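Local coordinates for phosphoribosylaminoimidazole carboxylase, ATPase subunit (PDB 3AW8), which probably catalyses the ATP-dependent carboxylation of 5-aminoimidazole ribonucleotide with bicarbonate to N5-carboxyaminoimidazole ribonucleotide, a step of purine biosynthesis, at residues L54-G59 with R76-R81; P113-D118 with L127-L132; I306-P311 with L359-P364. One frame throughout, in Å; residues are numbered along the deposited sequence.

Overall arrangement
From the N terminus the three contacts follow one another along the chain; none nests in or crosses another. Contact 1 closes a loop containing strand 62-65 and joins helices 50-57 and 72-81 in the preATP-grasp domain. Contact 2 closes a short loop made largely of helix 120-127. It ties edge strand 114-117 of a four-stranded antiparallel sheet to the loop before strand 134-138, in the ATP-grasp domain. Contact 3 closes the longest loop and joins the segment after strand 299-306 to the one after helix 346-357, near the C terminus. The centres lie 37 to 41 Å apart, and no two contacts touch.

Contact 1 of 3, residues L54-G59 with R76-R81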
ATOM      1  N   LEU A  54      -1.403   7.226  29.891  1.00 46.38           N
ATOM      2  CA  LEU A  54      -1.154   5.890  30.442  1.00 47.25           C
ATOM      3  C   LEU A  54      -2.148   4.822  29.967  1.00 47.18           C
ATOM      4  O   LEU A  54      -1.782   3.659  29.783  1.00 43.01           O
ATOM      5  CB  LEU A  54      -1.144   5.959  31.968  1.00 48.67           C
ATOM      6  CG  LEU A  54      -0.088   6.922  32.526  1.00 51.28           C
ATOM      7  CD1 LEU A  54      -0.254   7.037  34.026  1.00 50.61           C
ATOM      8  CD2 LEU A  54       1.318   6.434  32.172  1.00 51.64           C
ATOM      9  N   ARG A  55      -3.401   5.223  29.775  1.00 48.39           N
ATOM     10  CA  ARG A  55      -4.426   4.307  29.293  1.00 49.69           C
ATOM     11  C   ARG A  55      -4.029   3.836  27.890  1.00 50.81           C
ATOM     12  O   ARG A  55      -4.069   2.644  27.582  1.00 52.57           O
ATOM     13  CB  ARG A  55      -5.780   5.015  29.250  1.00 51.20           C
ATOM     14  CG  ARG A  55      -6.913   4.152  28.724  1.00 55.89           C
ATOM     15  CD  ARG A  55      -8.283   4.795  28.937  1.00 59.36           C
ATOM     16  NE  ARG A  55      -8.459   6.068  28.232  1.00 62.84           N
ATOM     17  CZ  ARG A  55      -8.422   7.266  28.815  1.00 64.41           C
ATOM     18  NH1 ARG A  55      -8.595   8.363  28.086  1.00 63.78           N
ATOM     19  NH2 ARG A  55      -8.216   7.376  30.125  1.00 63.71           N
ATOM     20  N   PHE A  56      -3.628   4.786  27.049  1.00 49.77           N
ATOM     21  CA  PHE A  56      -3.209   4.491  25.683  1.00 48.03           C
ATOM     22  C   PHE A  56      -1.932   3.641  25.641  1.00 48.48           C
ATOM     23  O   PHE A  56      -1.726   2.850  24.720  1.00 48.78           O
ATOM     24  CB  PHE A  56      -3.021   5.825  24.919  1.00 46.29           C
ATOM     25  CG  PHE A  56      -1.880   5.830  23.927  1.00 41.89           C
ATOM     26  CD1 PHE A  56      -0.586   6.129  24.337  1.00 37.26           C
ATOM     27  CD2 PHE A  56      -2.102   5.522  22.582  1.00 42.48           C
ATOM     28  CE1 PHE A  56       0.477   6.122  23.435  1.00 38.32           C
ATOM     29  CE2 PHE A  56      -1.041   5.510  21.664  1.00 41.85           C
ATOM     30  CZ  PHE A  56       0.257   5.812  22.096  1.00 38.78           C
ATOM     31  N   ALA A  57      -1.083   3.775  26.649  1.00 48.73           N
ATOM     32  CA  ALA A  57       0.171   3.031  26.650  1.00 48.66           C
ATOM     33  C   ALA A  57       0.089   1.559  27.037  1.00 47.88           C
ATOM     34  O   ALA A  57       1.000   0.797  26.737  1.00 47.89           O
ATOM     35  CB  ALA A  57       1.183   3.740  27.533  1.00 49.40           C
ATOM     36  N   GLU A  58      -1.002   1.155  27.678  1.00 48.92           N
ATOM     37  CA  GLU A  58      -1.153  -0.228  28.128  1.00 50.81           C
ATOM     38  C   GLU A  58      -0.964  -1.277  27.045  1.00 49.33           C
ATOM     39  O   GLU A  58      -1.514  -1.172  25.955  1.00 50.91           O
ATOM     40  CB  GLU A  58      -2.526  -0.419  28.790  1.00 56.45           C
ATOM     41  CG  GLU A  58      -3.690  -0.634  27.821  1.00 64.37           C
ATOM     42  CD  GLU A  58      -3.828  -2.093  27.383  1.00 70.67           C
ATOM     43  OE1 GLU A  58      -4.545  -2.356  26.386  1.00 71.43           O
ATOM     44  OE2 GLU A  58      -3.225  -2.975  28.043  1.00 73.36           O
ATOM     45  N   GLY A  59      -0.176  -2.296  27.355  1.00 48.63           N
ATOM     46  CA  GLY A  59       0.052  -3.372  26.412  1.00 48.35           C
ATOM     47  C   GLY A  59       0.914  -3.055  25.206  1.00 49.78           C
ATOM     48  O   GLY A  59       1.332  -3.967  24.490  1.00 50.40           O
ATOM     49  N   ARG A  76       8.519  11.631  27.182  1.00 47.57           N
ATOM     50  CA  ARG A  76       9.421  11.235  28.264  1.00 49.04           C
ATOM     51  C   ARG A  76       8.696  10.485  29.385  1.00 48.03           C
ATOM     52  O   ARG A  76       9.285   9.631  30.046  1.00 46.25           O
ATOM     53  CB  ARG A  76      10.159  12.458  28.828  1.00 49.60           C
ATOM     54  CG  ARG A  76      11.272  12.971  27.917  1.00 52.47           C
ATOM     55  CD  ARG A  76      12.008  14.162  28.514  1.00 54.39           C
ATOM     56  NE  ARG A  76      13.016  14.718  27.608  1.00 55.53           N
ATOM     57  CZ  ARG A  76      14.066  14.040  27.148  1.00 58.41           C
ATOM     58  NH1 ARG A  76      14.255  12.772  27.506  1.00 57.94           N
ATOM     59  NH2 ARG A  76      14.931  14.626  26.324  1.00 58.03           N
ATOM     60  N   ARG A  77       7.420  10.799  29.582  1.00 46.99           N
ATOM     61  CA  ARG A  77       6.623  10.142  30.608  1.00 48.21           C
ATOM     62  C   ARG A  77       6.491   8.648  30.328  1.00 49.52           C
ATOM     63  O   ARG A  77       6.483   7.833  31.249  1.00 51.46           O
ATOM     64  CB  ARG A  77       5.229  10.769  30.674  1.00 48.15           C
ATOM     65  CG  ARG A  77       4.282  10.088  31.657  1.00 48.16           C
ATOM     66  CD  ARG A  77       4.625  10.447  33.100  1.00 47.91           C
ATOM     67  NE  ARG A  77       3.769   9.744  34.053  1.00 47.20           N
ATOM     68  CZ  ARG A  77       3.915   8.466  34.384  1.00 48.42           C
ATOM     69  NH1 ARG A  77       3.087   7.902  35.255  1.00 46.44           N
ATOM     70  NH2 ARG A  77       4.901   7.750  33.854  1.00 48.28           N
ATOM     71  N   LEU A  78       6.385   8.290  29.054  1.00 50.53           N
ATOM     72  CA  LEU A  78       6.246   6.893  28.663  1.00 52.06           C
ATOM     73  C   LEU A  78       7.587   6.210  28.445  1.00 54.63           C
ATOM     74  O   LEU A  78       7.668   4.983  28.474  1.00 54.29           O
ATOM     75  CB  LEU A  78       5.426   6.789  27.378  1.00 51.12           C
ATOM     76  CG  LEU A  78       3.899   6.753  27.442  1.00 49.63           C
ATOM     77  CD1 LEU A  78       3.375   7.710  28.479  1.00 51.91           C
ATOM     78  CD2 LEU A  78       3.359   7.107  26.072  1.00 48.68           C
ATOM     79  N   GLU A  79       8.634   7.003  28.228  1.00 57.50           N
ATOM     80  CA  GLU A  79       9.964   6.460  27.969  1.00 61.34           C
ATOM     81  C   GLU A  79      10.381   5.416  28.996  1.00 62.88           C
ATOM     82  O   GLU A  79      10.994   4.404  28.649  1.00 64.37           O
ATOM     83  CB  GLU A  79      11.004   7.581  27.927  1.00 63.22           C
ATOM     84  CG  GLU A  79      12.236   7.230  27.101  1.00 66.09           C
ATOM     85  CD  GLU A  79      13.086   8.450  26.762  1.00 70.61           C
ATOM     86  OE1 GLU A  79      13.839   8.392  25.755  1.00 70.35           O
ATOM     87  OE2 GLU A  79      13.004   9.463  27.502  1.00 70.60           O
ATOM     88  N   GLY A  80      10.055   5.659  30.260  1.00 63.01           N
ATOM     89  CA  GLY A  80      10.417   4.704  31.287  1.00 62.39           C
ATOM     90  C   GLY A  80       9.649   3.409  31.113  1.00 62.54           C
ATOM     91  O   GLY A  80      10.241   2.331  31.069  1.00 64.08           O
ATOM     92  N   ARG A  81       8.329   3.532  30.990  1.00 61.43           N
ATOM     93  CA  ARG A  81       7.410   2.400  30.840  1.00 60.12           C
ATOM     94  C   ARG A  81       7.669   1.461  29.652  1.00 58.33           C
ATOM     95  O   ARG A  81       7.687   0.240  29.821  1.00 58.61           O
ATOM     96  CB  ARG A  81       5.982   2.936  30.759  1.00 62.59           C
ATOM     97  CG  ARG A  81       5.746   4.150  31.660  1.00 66.44           C
ATOM     98  CD  ARG A  81       5.221   3.778  33.033  1.00 70.01           C
ATOM     99  NE  ARG A  81       3.773   3.958  33.121  1.00 72.61           N
ATOM    100  CZ  ARG A  81       2.888   3.301  32.378  1.00 74.00           C
ATOM    101  NH1 ARG A  81       1.591   3.535  32.528  1.00 75.43           N
ATOM    102  NH2 ARG A  81       3.294   2.407  31.489  1.00 74.97           N
TER
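L54, L78 and R81 carry most of this contact between two helices. The two segments come nearest at A57 and L78, their CA atoms 7.5 Å apart. L54 turns its CG away from the carbonyl carbon (chi1 -59°), and its two methyls do most of the touching; CB and CG also lie beside R81 NH1. CD2 lies over one face of the R77 guanidinium, 3.8 Å above the plane and towards the rim. CD1 is 3.7 Å from R77 NH1. On another flank the R81 guanidinium approaches L54 CD2 obliquely, with CZ 3.5 Å away. The R81 chain is bent at chi2 and chi3, and its side chain crosses that of L54 at about a right angle, as does R77. These are contacts of aliphatic groups with flat charged groups; no hydrogen bond joins the segments. R77 NE forms a salt bridge with E50.

L78 fills the more buried half. Its CG meets A57 CB at 4.1 Å. Its CD2 sits at the edge of the F56 ring, near the ring plane and 4.0 Å from CE1. L78 CD1 reaches L54 CD2 at 4.4 Å, which links the two halves. An alanine in place of L54 would probably leave the R77 face and L78 CD1 without their methyl neighbours, and R81 freer to turn.

L53, on helix 50-57, also touches R77 and L78. R26 hydrogen-bonds F56 O and forms a salt bridge with E58. Helix 50-57 is the crossover from strand 41-44 to strand 62-65 in a parallel sheet of Rossmann strand order, 3-2-1-4. Helix 72-81 follows the second of these strands and packs beside the crossover helix.

Contact 2 of 3, residues P113-D118 with L127-L132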
ATOM      1  N   PRO A 113      23.822  31.928   8.675  1.00 71.03           N
ATOM      2  CA  PRO A 113      24.315  32.630   9.859  1.00 70.44           C
ATOM      3  C   PRO A 113      23.112  32.885  10.762  1.00 69.82           C
ATOM      4  O   PRO A 113      22.095  33.425  10.314  1.00 69.49           O
ATOM      5  CB  PRO A 113      24.898  33.913   9.275  1.00 71.03           C
ATOM      6  CG  PRO A 113      24.044  34.148   8.061  1.00 70.76           C
ATOM      7  CD  PRO A 113      23.961  32.765   7.470  1.00 71.48           C
ATOM      8  N   PHE A 114      23.222  32.478  12.023  1.00 68.48           N
ATOM      9  CA  PHE A 114      22.132  32.656  12.973  1.00 68.25           C
ATOM     10  C   PHE A 114      22.639  33.188  14.304  1.00 70.28           C
ATOM     11  O   PHE A 114      23.776  32.920  14.708  1.00 69.16           O
ATOM     12  CB  PHE A 114      21.428  31.326  13.231  1.00 64.93           C
ATOM     13  CG  PHE A 114      22.262  30.345  14.013  1.00 62.14           C
ATOM     14  CD1 PHE A 114      23.204  29.545  13.374  1.00 61.60           C
ATOM     15  CD2 PHE A 114      22.120  30.237  15.392  1.00 60.66           C
ATOM     16  CE1 PHE A 114      23.988  28.652  14.093  1.00 61.37           C
ATOM     17  CE2 PHE A 114      22.898  29.350  16.122  1.00 60.17           C
ATOM     18  CZ  PHE A 114      23.836  28.555  15.473  1.00 61.61           C
ATOM     19  N   HIS A 115      21.779  33.921  15.001  1.00 72.45           N
ATOM     20  CA  HIS A 115      22.156  34.474  16.289  1.00 75.52           C
ATOM     21  C   HIS A 115      20.945  34.581  17.210  1.00 75.58           C
ATOM     22  O   HIS A 115      19.857  34.976  16.784  1.00 74.88           O
ATOM     23  CB  HIS A 115      22.815  35.847  16.090  1.00 78.91           C
ATOM     24  CG  HIS A 115      23.523  36.367  17.305  1.00 81.24           C
ATOM     25  ND1 HIS A 115      22.884  37.086  18.292  1.00 81.96           N
ATOM     26  CD2 HIS A 115      24.814  36.254  17.698  1.00 81.72           C
ATOM     27  CE1 HIS A 115      23.751  37.395  19.241  1.00 82.55           C
ATOM     28  NE2 HIS A 115      24.930  36.902  18.905  1.00 82.34           N
ATOM     29  N   PRO A 116      21.120  34.205  18.489  1.00 76.27           N
ATOM     30  CA  PRO A 116      20.058  34.248  19.497  1.00 77.18           C
ATOM     31  C   PRO A 116      19.624  35.684  19.793  1.00 78.94           C
ATOM     32  O   PRO A 116      20.466  36.565  19.958  1.00 78.28           O
ATOM     33  CB  PRO A 116      20.712  33.590  20.713  1.00 75.33           C
ATOM     34  CG  PRO A 116      21.741  32.685  20.110  1.00 74.35           C
ATOM     35  CD  PRO A 116      22.322  33.550  19.034  1.00 75.04           C
ATOM     36  N   VAL A 117      18.318  35.920  19.856  1.00 81.46           N
ATOM     37  CA  VAL A 117      17.824  37.259  20.143  1.00 85.20           C
ATOM     38  C   VAL A 117      16.740  37.285  21.211  1.00 87.87           C
ATOM     39  O   VAL A 117      15.592  36.902  20.975  1.00 86.57           O
ATOM     40  CB  VAL A 117      17.293  37.959  18.873  1.00 85.03           C
ATOM     41  CG1 VAL A 117      18.416  38.107  17.865  1.00 85.07           C
ATOM     42  CG2 VAL A 117      16.145  37.173  18.275  1.00 86.58           C
ATOM     43  N   ASP A 118      17.126  37.748  22.395  1.00 92.18           N
ATOM     44  CA  ASP A 118      16.212  37.849  23.521  1.00 96.31           C
ATOM     45  C   ASP A 118      15.932  39.313  23.834  1.00 98.53           C
ATOM     46  O   ASP A 118      14.831  39.667  24.259  1.00 99.00           O
ATOM     47  CB  ASP A 118      16.813  37.159  24.745  1.00 97.54           C
ATOM     48  CG  ASP A 118      17.068  35.685  24.509  1.00 99.23           C
ATOM     49  OD1 ASP A 118      16.111  34.969  24.145  1.00100.11           O
ATOM     50  OD2 ASP A 118      18.224  35.241  24.686  1.00100.41           O
ATOM     51  N   LEU A 127      22.709  41.635  14.610  1.00115.95           N
ATOM     52  CA  LEU A 127      22.044  42.099  13.401  1.00115.87           C
ATOM     53  C   LEU A 127      23.043  42.384  12.292  1.00116.05           C
ATOM     54  O   LEU A 127      22.677  42.388  11.119  1.00116.40           O
ATOM     55  CB  LEU A 127      21.210  43.351  13.680  1.00115.81           C
ATOM     56  CG  LEU A 127      20.205  43.728  12.585  1.00115.74           C
ATOM     57  CD1 LEU A 127      19.359  42.520  12.225  1.00115.74           C
ATOM     58  CD2 LEU A 127      19.320  44.868  13.068  1.00116.13           C
ATOM     59  N   LYS A 128      24.300  42.622  12.654  1.00115.86           N
ATOM     60  CA  LYS A 128      25.317  42.881  11.640  1.00116.20           C
ATOM     61  C   LYS A 128      26.230  41.665  11.485  1.00116.30           C
ATOM     62  O   LYS A 128      26.701  41.374  10.382  1.00116.78           O
ATOM     63  CB  LYS A 128      26.151  44.121  11.989  1.00116.18           C
ATOM     64  CG  LYS A 128      26.741  44.838  10.761  1.00116.10           C
ATOM     65  CD  LYS A 128      27.661  43.932   9.942  1.00116.08           C
ATOM     66  CE  LYS A 128      27.993  44.523   8.576  1.00115.99           C
ATOM     67  NZ  LYS A 128      28.786  45.779   8.668  1.00115.98           N
ATOM     68  N   ARG A 129      26.482  40.948  12.579  1.00115.52           N
ATOM     69  CA  ARG A 129      27.334  39.764  12.501  1.00114.38           C
ATOM     70  C   ARG A 129      26.564  38.640  11.813  1.00113.06           C
ATOM     71  O   ARG A 129      26.950  37.473  11.883  1.00112.91           O
ATOM     72  CB  ARG A 129      27.790  39.313  13.893  1.00114.33           C
ATOM     73  CG  ARG A 129      26.671  38.897  14.816  1.00114.80           C
ATOM     74  CD  ARG A 129      27.194  38.363  16.142  1.00115.59           C
ATOM     75  NE  ARG A 129      27.874  37.077  15.989  1.00116.39           N
ATOM     76  CZ  ARG A 129      28.308  36.332  17.004  1.00116.25           C
ATOM     77  NH1 ARG A 129      28.134  36.742  18.254  1.00115.80           N
ATOM     78  NH2 ARG A 129      28.910  35.173  16.768  1.00115.61           N
ATOM     79  N   VAL A 130      25.471  39.016  11.152  1.00111.56           N
ATOM     80  CA  VAL A 130      24.618  38.083  10.421  1.00110.15           C
ATOM     81  C   VAL A 130      24.390  38.613   9.009  1.00108.79           C
ATOM     82  O   VAL A 130      24.801  37.992   8.031  1.00108.69           O
ATOM     83  CB  VAL A 130      23.245  37.903  11.115  1.00110.16           C
ATOM     84  CG1 VAL A 130      22.304  37.120  10.215  1.00109.88           C
ATOM     85  CG2 VAL A 130      23.421  37.168  12.432  1.00110.15           C
ATOM     86  N   GLY A 131      23.734  39.764   8.908  1.00107.24           N
ATOM     87  CA  GLY A 131      23.486  40.343   7.603  1.00106.22           C
ATOM     88  C   GLY A 131      22.153  41.052   7.481  1.00105.62           C
ATOM     89  O   GLY A 131      21.521  41.398   8.477  1.00105.84           O
ATOM     90  N   LEU A 132      21.731  41.271   6.241  1.00104.77           N
ATOM     91  CA  LEU A 132      20.467  41.934   5.947  1.00103.29           C
ATOM     92  C   LEU A 132      20.247  41.966   4.439  1.00102.14           C
ATOM     93  O   LEU A 132      21.160  42.284   3.679  1.00102.42           O
ATOM     94  CB  LEU A 132      20.466  43.363   6.497  1.00103.17           C
ATOM     95  CG  LEU A 132      19.552  43.637   7.692  1.00103.31           C
ATOM     96  CD1 LEU A 132      19.694  45.089   8.130  1.00103.42           C
ATOM     97  CD2 LEU A 132      18.114  43.338   7.310  1.00102.37           C
TER
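H115 reaches from strand 114-117 to two residues of the segment 127-132, V130 at its base and R129 at its end. Its CB packs on V130 CG2 at 3.9 Å. CG stands anti to the backbone N (chi1 -167°), and the ring continues towards R129. There CD2 lies 3.5 Å from R129 CD and also sits over one face of the guanidinium, near its rim. The two planes are turned 53° apart, so this is not a parallel stack. At the tip, NE2 is 3.3 Å from R129 NH1, which lies at the ring edge near its plane. The angle is poor and no hydrogen bond forms. ND1 turns back to its own strand and gives a weak bond to P116 O (3.0 Å). One ring face carries P116 CD.

V130 also serves P113: its CG1 touches P113 O at 3.7 Å and P113 CG at 4.1 Å. Backbone carbonyl oxygens take part at P113, and the contact lies at the surface.

Strand 114-117 is the edge of an antiparallel sheet and pairs with strand 169-173, where V130 also rests on L171. F114 sets off away from the segment 127-132; its side chain touches helix 97-107 and E172, which binds AMP. Helix 120-127 connects the two segments, and the contact brings its following loop back against the strand.

Contact 3 of 3, residues I306-P311 with L359-P364; sequences IGEKPP and LVSELP
E308 meets V360 and S361 in the closer half of this contact, through its carboxylate. Its CG lies between the backbone N and carbonyl carbon (chi1 80°), and the chain runs on extended from there to the other segment. S361 OG donates a hydrogen bond to E308 OE1 at 3.2 Å. It meets that oxygen on the syn side, 34° out of the carboxylate plane. The backbone S361 N makes a weak bond to E308 OE2 over 3.3 Å, with an angle of 153° at the hydrogen. One residue thus holds both carboxylate oxygens, by its side chain and by its main chain. V360 CG1 adds an apolar neighbour to OE2, at 3.6 Å.

The other half is looser and has no polar link. P311 CG and L359 CD2 touch at 4.1 Å, their side chains at a slant to one another. P310 CB meets the backbone here, at L359 O, also 4.1 Å away. P311 is exposed, and it is the residue just before helix 312-316. P310 is buried instead: it also touches L305 of strand 299-306, the same leucine that V360 touches. The inner side therefore rests on the sheet, while P311 and S361 face solvent at the two ends.

Segment 306-311 belongs to the C-terminal domain of the PurK family, and the contact lies away from the AMP site. E362 brings a second acid near, its OE1 6.2 Å from E308 OE2. That charge has its own mate, R209 on strand 207-213, so the repulsion is probably modest. The O-H of S361 and, weakly, its N-H would probably help stabilise the negative charge of E308. The two loops are thus joined by one hydrogen bond and one weak bond at E308, together with the packing of L359 on P310 and P311.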
ATOM      1  N   ILE A 306      -3.937  20.813  -0.903  1.00 44.05           N
ATOM      2  CA  ILE A 306      -4.184  21.761   0.177  1.00 44.24           C
ATOM      3  C   ILE A 306      -5.564  22.407   0.091  1.00 45.34           C
ATOM      4  O   ILE A 306      -5.945  22.936  -0.946  1.00 48.02           O
ATOM      5  CB  ILE A 306      -3.120  22.892   0.172  1.00 44.36           C
ATOM      6  CG1 ILE A 306      -1.711  22.293   0.137  1.00 43.46           C
ATOM      7  CG2 ILE A 306      -3.286  23.782   1.400  1.00 42.40           C
ATOM      8  CD1 ILE A 306      -1.377  21.440   1.342  1.00 46.17           C
ATOM      9  N   GLY A 307      -6.298  22.351   1.196  1.00 46.63           N
ATOM     10  CA  GLY A 307      -7.620  22.943   1.295  1.00 48.76           C
ATOM     11  C   GLY A 307      -8.647  22.781   0.184  1.00 50.77           C
ATOM     12  O   GLY A 307      -9.578  23.580   0.097  1.00 52.42           O
ATOM     13  N   GLU A 308      -8.511  21.760  -0.652  1.00 51.17           N
ATOM     14  CA  GLU A 308      -9.457  21.556  -1.739  1.00 51.90           C
ATOM     15  C   GLU A 308      -9.477  20.075  -2.102  1.00 51.92           C
ATOM     16  O   GLU A 308      -8.498  19.362  -1.885  1.00 50.79           O
ATOM     17  CB  GLU A 308      -9.027  22.374  -2.957  1.00 55.49           C
ATOM     18  CG  GLU A 308      -7.910  21.708  -3.760  1.00 63.93           C
ATOM     19  CD  GLU A 308      -7.146  22.661  -4.672  1.00 68.49           C
ATOM     20  OE1 GLU A 308      -7.780  23.391  -5.473  1.00 71.78           O
ATOM     21  OE2 GLU A 308      -5.897  22.665  -4.590  1.00 69.21           O
ATOM     22  N   LYS A 309     -10.588  19.614  -2.660  1.00 51.49           N
ATOM     23  CA  LYS A 309     -10.709  18.219  -3.067  1.00 50.14           C
ATOM     24  C   LYS A 309     -10.833  18.134  -4.593  1.00 50.20           C
ATOM     25  O   LYS A 309     -11.891  18.385  -5.158  1.00 49.24           O
ATOM     26  CB  LYS A 309     -11.927  17.594  -2.394  1.00 48.53           C
ATOM     27  CG  LYS A 309     -12.095  16.109  -2.654  1.00 50.85           C
ATOM     28  CD  LYS A 309     -13.219  15.549  -1.802  1.00 49.93           C
ATOM     29  CE  LYS A 309     -13.386  14.065  -2.002  1.00 51.55           C
ATOM     30  NZ  LYS A 309     -14.389  13.522  -1.038  1.00 55.00           N
ATOM     31  N   PRO A 310      -9.745  17.776  -5.281  1.00 51.31           N
ATOM     32  CA  PRO A 310      -9.802  17.681  -6.740  1.00 52.87           C
ATOM     33  C   PRO A 310     -10.801  16.622  -7.154  1.00 54.15           C
ATOM     34  O   PRO A 310     -11.197  15.796  -6.338  1.00 57.26           O
ATOM     35  CB  PRO A 310      -8.382  17.278  -7.107  1.00 53.26           C
ATOM     36  CG  PRO A 310      -8.023  16.355  -5.967  1.00 54.33           C
ATOM     37  CD  PRO A 310      -8.516  17.146  -4.762  1.00 52.98           C
ATOM     38  N   PRO A 311     -11.248  16.647  -8.421  1.00 55.30           N
ATOM     39  CA  PRO A 311     -12.210  15.650  -8.924  1.00 53.85           C
ATOM     40  C   PRO A 311     -11.492  14.307  -9.157  1.00 52.67           C
ATOM     41  O   PRO A 311     -10.706  14.169 -10.096  1.00 50.89           O
ATOM     42  CB  PRO A 311     -12.718  16.288 -10.218  1.00 52.62           C
ATOM     43  CG  PRO A 311     -11.537  17.116 -10.672  1.00 52.67           C
ATOM     44  CD  PRO A 311     -11.072  17.749  -9.388  1.00 53.41           C
ATOM     45  N   LEU A 359      -5.436  20.640 -12.199  1.00 63.65           N
ATOM     46  CA  LEU A 359      -6.404  20.151 -11.227  1.00 62.03           C
ATOM     47  C   LEU A 359      -6.168  20.693  -9.821  1.00 62.45           C
ATOM     48  O   LEU A 359      -7.067  20.664  -8.980  1.00 62.46           O
ATOM     49  CB  LEU A 359      -6.375  18.625 -11.210  1.00 60.73           C
ATOM     50  CG  LEU A 359      -6.763  17.942 -12.525  1.00 60.01           C
ATOM     51  CD1 LEU A 359      -6.504  16.442 -12.438  1.00 58.17           C
ATOM     52  CD2 LEU A 359      -8.234  18.221 -12.820  1.00 59.62           C
ATOM     53  N   VAL A 360      -4.964  21.202  -9.576  1.00 62.97           N
ATOM     54  CA  VAL A 360      -4.596  21.733  -8.266  1.00 63.21           C
ATOM     55  C   VAL A 360      -4.224  23.207  -8.321  1.00 64.29           C
ATOM     56  O   VAL A 360      -3.447  23.623  -9.181  1.00 64.84           O
ATOM     57  CB  VAL A 360      -3.390  20.971  -7.691  1.00 62.85           C
ATOM     58  CG1 VAL A 360      -3.002  21.552  -6.357  1.00 62.28           C
ATOM     59  CG2 VAL A 360      -3.722  19.502  -7.559  1.00 62.45           C
ATOM     60  N   SER A 361      -4.764  23.992  -7.393  1.00 65.15           N
ATOM     61  CA  SER A 361      -4.468  25.422  -7.341  1.00 65.75           C
ATOM     62  C   SER A 361      -3.177  25.672  -6.559  1.00 65.47           C
ATOM     63  O   SER A 361      -2.589  24.745  -6.009  1.00 65.94           O
ATOM     64  CB  SER A 361      -5.625  26.185  -6.691  1.00 65.79           C
ATOM     65  OG  SER A 361      -5.765  25.840  -5.326  1.00 67.68           O
ATOM     66  N   GLU A 362      -2.746  26.927  -6.516  1.00 65.74           N
ATOM     67  CA  GLU A 362      -1.527  27.317  -5.814  1.00 66.64           C
ATOM     68  C   GLU A 362      -0.357  26.358  -6.001  1.00 65.84           C
ATOM     69  O   GLU A 362       0.421  26.149  -5.074  1.00 64.93           O
ATOM     70  CB  GLU A 362      -1.787  27.469  -4.317  1.00 69.47           C
ATOM     71  CG  GLU A 362      -2.754  28.566  -3.938  1.00 74.62           C
ATOM     72  CD  GLU A 362      -2.966  28.634  -2.433  1.00 79.79           C
ATOM     73  OE1 GLU A 362      -3.360  27.600  -1.839  1.00 82.65           O
ATOM     74  OE2 GLU A 362      -2.737  29.715  -1.840  1.00 81.59           O
ATOM     75  N   LEU A 363      -0.233  25.767  -7.184  1.00 65.79           N
ATOM     76  CA  LEU A 363       0.881  24.864  -7.445  1.00 66.70           C
ATOM     77  C   LEU A 363       1.904  25.596  -8.317  1.00 68.70           C
ATOM     78  O   LEU A 363       1.666  25.838  -9.505  1.00 69.38           O
ATOM     79  CB  LEU A 363       0.393  23.589  -8.139  1.00 64.41           C
ATOM     80  CG  LEU A 363       1.469  22.555  -8.492  1.00 62.98           C
ATOM     81  CD1 LEU A 363       2.247  22.165  -7.252  1.00 64.23           C
ATOM     82  CD2 LEU A 363       0.820  21.329  -9.109  1.00 63.50           C
ATOM     83  N   PRO A 364       3.056  25.971  -7.727  1.00 70.73           N
ATOM     84  CA  PRO A 364       4.130  26.687  -8.433  1.00 71.37           C
ATOM     85  C   PRO A 364       4.977  25.827  -9.358  1.00 70.88           C
ATOM     86  O   PRO A 364       6.096  25.444  -9.012  1.00 71.23           O
ATOM     87  CB  PRO A 364       4.952  27.283  -7.292  1.00 70.77           C
ATOM     88  CG  PRO A 364       4.861  26.217  -6.247  1.00 70.76           C
ATOM     89  CD  PRO A 364       3.385  25.823  -6.296  1.00 71.03           C
TER